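Local structure of VP2 (Primate bocaparvovirus 1, 7L0W) at residues M94-Y99 with G441-E446; H138-D143 with R383-W388. The protein self-assembles with the other capsid proteins, 60 copies in all, into the T=1 icosahedral capsid of human bocavirus 1, about 26 nm across. All blocks are in the same frame, centred on the assembly; numbering follows the deposited sequence.

Interaction 1: residues M94-Y99 with G441-E446; sequences MQVKIY and GQVSCE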
# COMPACT_ATOMS: atom_id res chain seq x y z
N MET A 94 32.31 60.87 -54.92
CA MET A 94 32.57 60.83 -56.35
C MET A 94 32.81 59.39 -56.77
O MET A 94 33.48 58.64 -56.06
CB MET A 94 33.79 61.68 -56.69
CG MET A 94 34.20 61.69 -58.12
SD MET A 94 35.49 62.93 -58.34
CE MET A 94 35.96 62.64 -60.03
N GLN A 95 32.24 59.01 -57.91
CA GLN A 95 32.36 57.65 -58.41
C GLN A 95 32.64 57.70 -59.90
O GLN A 95 31.82 58.20 -60.67
CB GLN A 95 31.08 56.87 -58.17
CG GLN A 95 31.17 55.42 -58.55
CD GLN A 95 29.86 54.71 -58.33
OE1 GLN A 95 28.89 55.30 -57.87
NE2 GLN A 95 29.83 53.42 -58.65
N VAL A 96 33.78 57.15 -60.30
CA VAL A 96 34.20 57.16 -61.70
C VAL A 96 34.20 55.73 -62.20
O VAL A 96 34.66 54.82 -61.50
CB VAL A 96 35.58 57.80 -61.87
CG1 VAL A 96 36.01 57.73 -63.30
CG2 VAL A 96 35.55 59.23 -61.40
N LYS A 97 33.66 55.52 -63.39
CA LYS A 97 33.64 54.22 -64.04
C LYS A 97 34.21 54.36 -65.43
O LYS A 97 33.93 55.34 -66.12
CB LYS A 97 32.23 53.64 -64.11
CG LYS A 97 31.66 53.24 -62.79
CD LYS A 97 30.27 52.68 -62.96
CE LYS A 97 29.72 52.19 -61.64
NZ LYS A 97 28.33 51.68 -61.78
N ILE A 98 35.01 53.39 -65.84
CA ILE A 98 35.59 53.35 -67.18
C ILE A 98 35.22 52.02 -67.79
O ILE A 98 35.66 50.97 -67.30
CB ILE A 98 37.11 53.54 -67.14
CG1 ILE A 98 37.46 54.92 -66.62
CG2 ILE A 98 37.70 53.36 -68.51
CD1 ILE A 98 38.90 55.10 -66.31
N TYR A 99 34.42 52.05 -68.84
CA TYR A 99 33.83 50.83 -69.37
C TYR A 99 33.65 50.99 -70.87
O TYR A 99 33.96 52.04 -71.44
CB TYR A 99 32.51 50.54 -68.67
CG TYR A 99 31.51 51.66 -68.77
CD1 TYR A 99 30.62 51.73 -69.81
CD2 TYR A 99 31.47 52.65 -67.81
CE1 TYR A 99 29.72 52.75 -69.90
CE2 TYR A 99 30.58 53.68 -67.89
CZ TYR A 99 29.70 53.72 -68.94
OH TYR A 99 28.80 54.74 -69.02
N GLY A 441 36.49 54.77 -75.22
CA GLY A 441 35.65 54.13 -74.25
C GLY A 441 34.74 55.16 -73.61
O GLY A 441 34.73 56.32 -74.00
N GLN A 442 33.99 54.71 -72.62
CA GLN A 442 33.01 55.54 -71.95
C GLN A 442 33.38 55.67 -70.49
O GLN A 442 33.44 54.67 -69.77
CB GLN A 442 31.62 54.95 -72.11
CG GLN A 442 31.20 54.87 -73.54
CD GLN A 442 29.90 54.18 -73.72
OE1 GLN A 442 29.45 53.45 -72.84
NE2 GLN A 442 29.30 54.36 -74.88
N VAL A 443 33.65 56.90 -70.06
CA VAL A 443 33.93 57.20 -68.67
C VAL A 443 32.72 57.93 -68.11
O VAL A 443 32.13 58.77 -68.79
CB VAL A 443 35.21 58.04 -68.51
CG1 VAL A 443 35.08 59.35 -69.24
CG2 VAL A 443 35.52 58.27 -67.06
N SER A 444 32.32 57.58 -66.90
CA SER A 444 31.19 58.22 -66.25
C SER A 444 31.60 58.67 -64.86
O SER A 444 31.92 57.85 -64.00
CB SER A 444 30.00 57.28 -66.14
OG SER A 444 30.27 56.23 -65.25
N CYS A 445 31.59 59.98 -64.65
CA CYS A 445 31.80 60.56 -63.33
C CYS A 445 30.45 60.86 -62.72
O CYS A 445 29.62 61.53 -63.34
CB CYS A 445 32.65 61.82 -63.41
SG CYS A 445 32.97 62.54 -61.80
N GLU A 446 30.23 60.38 -61.51
CA GLU A 446 29.00 60.61 -60.78
C GLU A 446 29.35 61.12 -59.39
O GLU A 446 29.93 60.38 -58.59
CB GLU A 446 28.17 59.35 -60.69
CG GLU A 446 26.90 59.51 -59.92
CD GLU A 446 26.06 58.25 -59.94
OE1 GLU A 446 26.51 57.25 -60.53
OE2 GLU A 446 24.94 58.27 -59.38
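Two donors converge on Lys97 O: Ser444 N, 2.9 Å from Lys97 O, and the weaker CA-H of Val443, whose CA lies 3.2 Å from Lys97 O. The return bond runs from Lys97 N to Ser444 O at 3.0 Å, and matching pairs join Gln95 to Glu446 and Tyr99 to Gln442. The strands are therefore antiparallel neighbours, βD and βI of the parvovirus jelly roll, in its BIDG sheet between strands 21-33 and 207-223.

One face of this pairing is apolar. Val443 CG2 reaches Val96 CG1 (3.8 Å) and Ile98 CG1 (3.9 Å), while Cys445 SG meets the extended chain of Met94; Phe65 and Phe67 cover this side.

On the other face Tyr99 CG sits between its backbone N and carbonyl carbon (chi1 57°), which swings the ring across to strand 441-446. Gln442 CB makes a CH-pi contact 4.1 Å from the Tyr99 ring centroid, and Ser444 OG comes up at the ring edge. The Gln442 amide stands almost perpendicular to the ring, its OE1 held by Asn100. Gln95 and Glu446 run side by side with nearly parallel end planes, Gln95 NE2 being bonded to Glu208.

Interaction 2: residues H138-D143 with R383-W388; sequences HPWDED and RENPIW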
# COMPACT_ATOMS: atom_id res chain seq x y z
N HIS A 138 45.90 70.57 -62.76
CA HIS A 138 46.16 71.89 -62.24
C HIS A 138 44.97 72.75 -62.63
O HIS A 138 44.38 72.54 -63.69
CB HIS A 138 47.46 72.48 -62.80
CG HIS A 138 47.84 73.79 -62.19
ND1 HIS A 138 47.37 74.99 -62.67
CD2 HIS A 138 48.62 74.09 -61.13
CE1 HIS A 138 47.87 75.98 -61.94
NE2 HIS A 138 48.63 75.45 -61.00
N PRO A 139 44.57 73.69 -61.78
CA PRO A 139 43.39 74.50 -62.09
C PRO A 139 43.52 75.21 -63.42
O PRO A 139 44.62 75.50 -63.89
CB PRO A 139 43.34 75.49 -60.93
CG PRO A 139 43.96 74.78 -59.82
CD PRO A 139 45.03 73.91 -60.40
N TRP A 140 42.36 75.44 -64.04
CA TRP A 140 42.24 76.26 -65.24
C TRP A 140 42.93 75.65 -66.45
O TRP A 140 43.34 76.36 -67.36
CB TRP A 140 42.79 77.66 -64.99
CG TRP A 140 42.04 78.37 -63.95
CD1 TRP A 140 42.39 78.52 -62.65
CD2 TRP A 140 40.78 78.99 -64.10
NE1 TRP A 140 41.43 79.23 -61.98
CE2 TRP A 140 40.42 79.52 -62.86
CE3 TRP A 140 39.91 79.16 -65.18
CZ2 TRP A 140 39.25 80.21 -62.66
CZ3 TRP A 140 38.75 79.84 -64.98
CH2 TRP A 140 38.42 80.36 -63.74
N ASP A 141 43.07 74.33 -66.46
CA ASP A 141 43.57 73.63 -67.63
C ASP A 141 42.46 73.41 -68.64
O ASP A 141 41.28 73.36 -68.31
CB ASP A 141 44.19 72.29 -67.23
CG ASP A 141 45.52 72.46 -66.54
OD1 ASP A 141 46.09 73.56 -66.62
OD2 ASP A 141 45.99 71.48 -65.92
N GLU A 142 42.86 73.28 -69.90
CA GLU A 142 41.93 72.93 -70.97
C GLU A 142 41.72 71.43 -71.10
O GLU A 142 40.99 71.00 -71.99
CB GLU A 142 42.40 73.48 -72.31
CG GLU A 142 42.35 74.97 -72.41
CD GLU A 142 42.86 75.46 -73.74
OE1 GLU A 142 43.40 74.65 -74.51
OE2 GLU A 142 42.71 76.67 -74.01
N ASP A 143 42.34 70.63 -70.24
CA ASP A 143 42.26 69.19 -70.35
C ASP A 143 40.98 68.63 -69.76
O ASP A 143 40.80 67.41 -69.74
CB ASP A 143 43.46 68.53 -69.67
CG ASP A 143 43.53 68.79 -68.19
OD1 ASP A 143 42.57 69.34 -67.60
OD2 ASP A 143 44.56 68.43 -67.58
N ARG A 383 30.43 78.74 -63.09
CA ARG A 383 30.31 77.35 -63.50
C ARG A 383 31.57 76.87 -64.19
O ARG A 383 31.79 75.66 -64.30
CB ARG A 383 29.08 77.22 -64.39
CG ARG A 383 28.84 75.86 -64.96
CD ARG A 383 27.58 75.86 -65.77
NE ARG A 383 27.43 74.62 -66.51
CZ ARG A 383 27.91 74.44 -67.73
NH1 ARG A 383 28.54 75.42 -68.34
NH2 ARG A 383 27.74 73.28 -68.34
N GLU A 384 32.41 77.79 -64.65
CA GLU A 384 33.63 77.42 -65.36
C GLU A 384 34.85 77.33 -64.47
O GLU A 384 35.96 77.20 -64.98
CB GLU A 384 33.90 78.39 -66.50
CG GLU A 384 32.93 78.23 -67.63
CD GLU A 384 31.64 78.92 -67.37
OE1 GLU A 384 31.54 79.56 -66.30
OE2 GLU A 384 30.71 78.81 -68.19
N ASN A 385 34.68 77.45 -63.16
CA ASN A 385 35.83 77.45 -62.28
C ASN A 385 36.25 76.03 -61.94
O ASN A 385 35.43 75.11 -61.98
CB ASN A 385 35.50 78.22 -61.01
CG ASN A 385 35.31 79.69 -61.26
OD1 ASN A 385 34.25 80.23 -61.04
ND2 ASN A 385 36.36 80.34 -61.69
N PRO A 386 37.52 75.82 -61.63
CA PRO A 386 37.93 74.53 -61.08
C PRO A 386 37.25 74.25 -59.76
O PRO A 386 36.93 75.17 -59.00
CB PRO A 386 39.44 74.69 -60.91
CG PRO A 386 39.80 75.69 -61.90
CD PRO A 386 38.68 76.66 -61.94
N ILE A 387 37.01 72.97 -59.47
CA ILE A 387 36.38 72.64 -58.21
C ILE A 387 37.39 72.66 -57.08
O ILE A 387 37.14 73.25 -56.02
CB ILE A 387 35.68 71.27 -58.30
CG1 ILE A 387 34.59 71.30 -59.35
CG2 ILE A 387 35.06 70.94 -56.98
CD1 ILE A 387 34.01 69.97 -59.61
N TRP A 388 38.54 72.03 -57.27
CA TRP A 388 39.49 71.85 -56.18
C TRP A 388 40.89 72.20 -56.65
O TRP A 388 41.16 72.36 -57.84
CB TRP A 388 39.49 70.42 -55.64
CG TRP A 388 39.79 69.40 -56.68
CD1 TRP A 388 41.01 69.00 -57.10
CD2 TRP A 388 38.84 68.59 -57.38
NE1 TRP A 388 40.89 68.03 -58.05
CE2 TRP A 388 39.57 67.76 -58.24
CE3 TRP A 388 37.46 68.50 -57.37
CZ2 TRP A 388 38.95 66.85 -59.08
CZ3 TRP A 388 36.85 67.61 -58.20
CH2 TRP A 388 37.59 66.80 -59.05
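Trp140 lies across Pro386, indole against pyrrolidine ring, at about a right angle. It occupies the third position of a type II beta turn running from His138 to Asp141, and its positive phi (66°) belongs to that turn. From CB, with CG turned beside the backbone N (chi1 -62°), the side chain heads out along the 383-388 segment. Trp140 CG and CD1 come first, near Pro386 CG, which lies 3.9 Å from Trp140 CD1. Trp140 CD2 and NE1 each meet both Pro386 CG and CD, and Trp140 CE2 approaches Pro386 CD to 3.5 Å. Beyond it, Pro386 CD sits over the face of the six-membered ring, 3.7 Å from the centroid and 21° off the normal, a CH-pi contact. At the far end Trp140 CZ2 and CH2 reach the Asn385 side chain, whose amide is turned nearly perpendicular to the indole, while Trp140 CZ3 lies 3.8 Å from Glu384 O.

On the same side of the indole as Pro386, Pro139 CB extends the apolar patch, 3.7 Å from Pro386 CG. Trp327 of the same chain also meets the Trp140 ring, and a neighbouring subunit adds a cation-pi contact from Arg239; Trp140 O accepts a hydrogen bond from Thr237 OG1 of that subunit.

No hydrogen bond joins the two segments: Asn385 OD1 turns instead to Thr382, and His138 ND1 bonds Pro139 O inside its own turn. Cohesion therefore rests on shape and dispersion, probably aided by the slightly positive hydrogens that Pro386 CD, next to the tertiary amide nitrogen, offers to the electron-rich indole.

From the N terminus the chain first lays down residues 94-99 in strand 86-108, then reaches 138-143 in the loop that follows strand 123-128. Some 240 residues later, within the long insertion between strands 207-223 and 415-420, the G and H strands of the jelly roll, it returns at 383-388 and closes interaction 2. Only at 441-446, in strand 437-453, is interaction 1 closed, so interaction 2 is nested inside its loop. The two have centres 19 Å apart and do not touch. Interaction 1 joins strands within the barrel; interaction 2 joins the connection after strand 123-128 to that long insertion, close to the centre of the chain and beside a neighbouring subunit.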